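Local coordinates for protein putative sporulation-specific glycosylase YdhD (Bacillus subtilis subsp. subtilis str. 168, PDB 3CZ8) that probably hydrolyses glycosidic bonds of a cell-wall or chitin-like polysaccharide during sporulation, through the family 18 glycosyl hydrolase domain that makes up this chain, at residues G79-E84 with F119-A124; P153-T156 with W162-G165. The protein carries 1 engineered substitution. All coordinates share one frame; numbering follows the deposited sequence.

Interaction 1 of 2, residues G79-E84 with F119-A124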
loop_
_atom_site.group_PDB
_atom_site.type_symbol
_atom_site.label_atom_id
_atom_site.label_comp_id
_atom_site.label_asym_id
_atom_site.label_seq_id
_atom_site.Cartn_x
_atom_site.Cartn_y
_atom_site.Cartn_z
ATOM N N GLY A 79 7.662 -19.356 0.294
ATOM C CA GLY A 79 8.487 -18.852 1.390
ATOM C C GLY A 79 9.467 -17.757 0.997
ATOM O O GLY A 79 10.435 -17.502 1.718
ATOM N N GLY A 80 9.220 -17.114 -0.145
ATOM C CA GLY A 80 10.042 -15.992 -0.606
ATOM C C GLY A 80 10.907 -16.279 -1.824
ATOM O O GLY A 80 10.575 -17.122 -2.657
ATOM N N PHE A 81 12.017 -15.556 -1.930
ATOM C CA PHE A 81 12.917 -15.683 -3.066
ATOM C C PHE A 81 13.734 -16.959 -2.941
ATOM O O PHE A 81 14.348 -17.221 -1.905
ATOM C CB PHE A 81 13.827 -14.453 -3.186
ATOM C CG PHE A 81 13.110 -13.217 -3.641
ATOM C CD1 PHE A 81 12.917 -12.971 -4.996
ATOM C CD2 PHE A 81 12.622 -12.297 -2.716
ATOM C CE1 PHE A 81 12.248 -11.826 -5.430
ATOM C CE2 PHE A 81 11.952 -11.147 -3.139
ATOM C CZ PHE A 81 11.760 -10.916 -4.499
ATOM N N SER A 82 13.708 -17.760 -4.002
ATOM C CA SER A 82 14.373 -19.050 -4.006
ATOM C C SER A 82 15.760 -18.956 -4.619
ATOM O O SER A 82 15.905 -18.767 -5.833
ATOM C CB SER A 82 13.533 -20.090 -4.743
ATOM O OG SER A 82 14.237 -21.317 -4.817
ATOM N N THR A 83 16.765 -19.089 -3.755
ATOM C CA THR A 83 18.187 -19.117 -4.111
ATOM C C THR A 83 18.506 -20.299 -5.038
ATOM O O THR A 83 19.421 -20.239 -5.864
ATOM C CB THR A 83 19.040 -19.233 -2.817
ATOM O OG1 THR A 83 18.577 -18.285 -1.846
ATOM C CG2 THR A 83 20.524 -19.002 -3.081
ATOM N N GLU A 84 17.746 -21.382 -4.873
ATOM C CA GLU A 84 17.966 -22.629 -5.608
ATOM C C GLU A 84 17.308 -22.682 -6.989
ATOM O O GLU A 84 17.919 -23.178 -7.935
ATOM C CB GLU A 84 17.530 -23.839 -4.771
ATOM C CG GLU A 84 18.490 -24.203 -3.631
ATOM C CD GLU A 84 18.244 -23.419 -2.342
ATOM O OE1 GLU A 84 19.090 -23.516 -1.427
ATOM O OE2 GLU A 84 17.213 -22.712 -2.233
ATOM N N PHE A 119 15.429 -10.846 -9.908
ATOM C CA PHE A 119 15.973 -12.065 -9.338
ATOM C C PHE A 119 16.760 -11.691 -8.097
ATOM O O PHE A 119 17.745 -10.953 -8.167
ATOM C CB PHE A 119 16.861 -12.849 -10.327
ATOM C CG PHE A 119 16.113 -13.462 -11.492
ATOM C CD1 PHE A 119 14.719 -13.475 -11.542
ATOM C CD2 PHE A 119 16.821 -14.058 -12.536
ATOM C CE1 PHE A 119 14.042 -14.045 -12.616
ATOM C CE2 PHE A 119 16.152 -14.644 -13.615
ATOM C CZ PHE A 119 14.760 -14.636 -13.654
ATOM N N GLU A 120 16.309 -12.197 -6.959
ATOM C CA GLU A 120 16.984 -11.930 -5.704
ATOM C C GLU A 120 17.601 -13.194 -5.138
ATOM O O GLU A 120 17.202 -14.312 -5.503
ATOM C CB GLU A 120 16.042 -11.268 -4.707
ATOM C CG GLU A 120 15.689 -9.844 -5.099
ATOM C CD GLU A 120 14.748 -9.180 -4.121
ATOM O OE1 GLU A 120 14.872 -9.419 -2.898
ATOM O OE2 GLU A 120 13.879 -8.417 -4.582
ATOM N N GLN A 121 18.586 -12.990 -4.261
ATOM C CA GLN A 121 19.412 -14.057 -3.683
ATOM C C GLN A 121 20.101 -14.888 -4.771
ATOM O O GLN A 121 20.148 -16.119 -4.691
ATOM C CB GLN A 121 18.606 -14.941 -2.713
ATOM C CG GLN A 121 18.065 -14.210 -1.474
ATOM C CD GLN A 121 16.974 -15.002 -0.759
ATOM O OE1 GLN A 121 17.089 -16.216 -0.566
ATOM N NE2 GLN A 121 15.908 -14.315 -0.362
ATOM N N VAL A 122 20.602 -14.205 -5.800
ATOM C CA VAL A 122 21.415 -14.849 -6.825
ATOM C C VAL A 122 22.740 -15.183 -6.154
ATOM O O VAL A 122 23.398 -14.292 -5.611
ATOM C CB VAL A 122 21.618 -13.940 -8.083
ATOM C CG1 VAL A 122 22.746 -14.465 -8.986
ATOM C CG2 VAL A 122 20.319 -13.837 -8.888
ATOM N N SER A 123 23.099 -16.467 -6.153
ATOM C CA SER A 123 24.351 -16.912 -5.536
ATOM C C SER A 123 25.578 -16.323 -6.249
ATOM O O SER A 123 25.535 -16.023 -7.444
ATOM C CB SER A 123 24.416 -18.443 -5.450
ATOM O OG SER A 123 24.549 -19.033 -6.728
ATOM N N ALA A 124 26.652 -16.136 -5.488
ATOM C CA ALA A 124 27.879 -15.499 -5.967
ATOM C C ALA A 124 28.621 -16.294 -7.040
ATOM O O ALA A 124 29.387 -15.723 -7.822
ATOM C CB ALA A 124 28.804 -15.236 -4.799
#
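Phe81 and Glu120 meet as a flat ring beneath a flat carboxylate. CB of Glu120 rests over the ring 3.8 Å from its centroid, a CH-pi contact only 19° off the normal, and the carboxylate lies along the same face, its plane 22° from that of the ring. Glu120 CD hovers 3.4 Å above the ring plane, displaced toward the rim, with OE2 3.3 Å from Phe81 CZ. The Glu120 chain is fully extended from CB to CD (chi2 180°), which lays the carboxylate along the ring, from the CG side of Phe81 to its CZ end, instead of standing it off the face.

The setting is the barrel of family 18. Asp118 ends strand 114-118 and Glu120, the predicted proton donor, follows two residues later in the loop beyond it, as in the Asp-x-Glu end of the family 18 motif. OE2 of Glu120 is hydrogen-bonded to a bound glycerol, probably from the crystallisation liquor but consistent with a sugar-binding pocket, while Asp118 OD1 stands close by. Phe81 belongs to short strand 80-81, and an alanine here would probably uncover one side of the Glu120 side chain and leave its carboxylate freer to turn.

Gln121 extends toward Phe81 and Thr83. Its amide end arrives at the backbone carbonyl of Phe81, with CD 3.6 Å from Phe81 O, and at the side chain of Thr83, which it crosses at about a right angle. Asn75 of strand 68-77 uses its ND2 to bond the carbonyl oxygens of Glu120 and Ser82, pinning the two backbones to one amide.

Interaction 2 of 2, residues P153-T156 with W162-G165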
loop_
_atom_site.group_PDB
_atom_site.type_symbol
_atom_site.label_atom_id
_atom_site.label_comp_id
_atom_site.label_asym_id
_atom_site.label_seq_id
_atom_site.Cartn_x
_atom_site.Cartn_y
_atom_site.Cartn_z
ATOM N N PRO A 153 20.123 -5.183 -5.829
ATOM C CA PRO A 153 20.360 -4.563 -4.524
ATOM C C PRO A 153 21.496 -3.546 -4.602
ATOM O O PRO A 153 22.372 -3.661 -5.463
ATOM C CB PRO A 153 20.769 -5.746 -3.631
ATOM C CG PRO A 153 20.513 -6.982 -4.434
ATOM C CD PRO A 153 20.594 -6.578 -5.863
ATOM N N ALA A 154 21.464 -2.552 -3.720
ATOM C CA ALA A 154 22.498 -1.525 -3.670
ATOM C C ALA A 154 23.847 -2.118 -3.278
ATOM O O ALA A 154 23.936 -2.902 -2.329
ATOM C CB ALA A 154 22.106 -0.434 -2.701
ATOM N N LYS A 155 24.880 -1.747 -4.031
ATOM C CA LYS A 155 26.243 -2.224 -3.801
ATOM C C LYS A 155 27.172 -1.040 -3.638
ATOM O O LYS A 155 27.036 -0.036 -4.347
ATOM C CB LYS A 155 26.731 -3.099 -4.966
ATOM C CG LYS A 155 26.172 -4.511 -4.967
ATOM C CD LYS A 155 26.728 -5.366 -6.107
ATOM C CE LYS A 155 28.190 -5.724 -5.905
ATOM N NZ LYS A 155 28.583 -6.927 -6.687
ATOM N N THR A 156 28.111 -1.176 -2.701
ATOM C CA THR A 156 29.123 -0.151 -2.442
ATOM C C THR A 156 30.524 -0.664 -2.777
ATOM O O THR A 156 31.454 0.122 -2.985
ATOM C CB THR A 156 29.070 0.380 -0.986
ATOM O OG1 THR A 156 29.955 1.498 -0.854
ATOM C CG2 THR A 156 29.465 -0.701 0.025
ATOM N N TRP A 162 26.692 -12.077 -0.475
ATOM C CA TRP A 162 25.312 -12.110 -0.966
ATOM C C TRP A 162 24.980 -11.010 -2.003
ATOM O O TRP A 162 23.850 -10.917 -2.482
ATOM C CB TRP A 162 24.322 -12.087 0.208
ATOM C CG TRP A 162 24.360 -10.831 1.031
ATOM C CD1 TRP A 162 23.594 -9.711 0.855
ATOM C CD2 TRP A 162 25.197 -10.569 2.165
ATOM N NE1 TRP A 162 23.908 -8.769 1.800
ATOM C CE2 TRP A 162 24.883 -9.268 2.622
ATOM C CE3 TRP A 162 26.180 -11.307 2.841
ATOM C CZ2 TRP A 162 25.517 -8.687 3.727
ATOM C CZ3 TRP A 162 26.814 -10.728 3.935
ATOM C CH2 TRP A 162 26.482 -9.428 4.363
ATOM N N LEU A 163 25.973 -10.194 -2.347
ATOM C CA LEU A 163 25.831 -9.158 -3.358
ATOM C C LEU A 163 26.733 -9.454 -4.562
ATOM O O LEU A 163 26.689 -8.749 -5.578
ATOM C CB LEU A 163 26.173 -7.780 -2.765
ATOM C CG LEU A 163 25.349 -7.223 -1.595
ATOM C CD1 LEU A 163 25.883 -5.866 -1.171
ATOM C CD2 LEU A 163 23.865 -7.122 -1.925
ATOM N N ARG A 164 27.532 -10.510 -4.448
ATOM C CA ARG A 164 28.590 -10.789 -5.414
ATOM C C ARG A 164 28.032 -11.330 -6.734
ATOM O O ARG A 164 28.661 -11.187 -7.771
ATOM C CB ARG A 164 29.633 -11.737 -4.805
ATOM C CG ARG A 164 31.078 -11.282 -4.983
ATOM C CD ARG A 164 31.679 -11.806 -6.270
ATOM N NE ARG A 164 32.679 -10.898 -6.828
ATOM C CZ ARG A 164 33.489 -11.191 -7.843
ATOM N NH1 ARG A 164 33.447 -12.392 -8.421
ATOM N NH2 ARG A 164 34.357 -10.284 -8.273
ATOM N N GLY A 165 26.831 -11.909 -6.684
ATOM C CA GLY A 165 26.107 -12.367 -7.875
ATOM C C GLY A 165 25.670 -11.273 -8.849
ATOM O O GLY A 165 25.227 -11.568 -9.963
#
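Lys155 and Leu163 mark the nearest backbone approach, their CA atoms 7.0 Å apart, and both segments belong to the connection between strand 147-153 and helix 168-174. Side chains fill the interval. Leu163 sends its CB toward 153-156 and divides its two methyls between neighbours: CD2 touches Pro153 CB at 3.8 Å, whereas CD1 lies 3.7 Å from the carbonyl O of Ala154. Lys155 slides past it in the opposite direction, CG 3.9 Å from Leu163 CB, and bends at chi3 (71°) to bring its ammonium to the backbone. There NZ donates to Leu163 O over 2.9 Å, approaching from above the carbonyl plane with a C=O...N angle of 131°. The same nitrogen also bonds the carbonyl O of Tyr166, so the ammonium of the buried Lys155 has two backbone oxygens as hydrogen-bond partners. Arg164 NE forms a salt bridge with Asp158, whose carboxylate also makes a long, weak ion pair with Lys155 NZ. The contact lies just beyond strand 147-153 of the barrel, with Tyr168 of helix 168-174 bonding Pro153 O and helix 198-208 packing against Ala154 and Lys155.

How the interactions relate
From the N terminus, interaction 1 closes first: 79-84, just after strand 68-77, is met by 119-124 once helices 83-90 and 93-110 and strand 114-118 have been traversed. Helix 127-143 and strand 147-153 follow before interaction 2 closes a much shorter loop of five intervening residues, between that strand and helix 168-174. The two are in series, neither nested nor crossed, with centres about 13 Å apart. They touch directly where Ala124 CB packs on Arg164 CB at 3.6 Å, and Tyr166, just after 162-165, bonds Phe119 O. The chain thus exemplifies successive contacts joining loops that follow neighbouring parallel strands of a barrel.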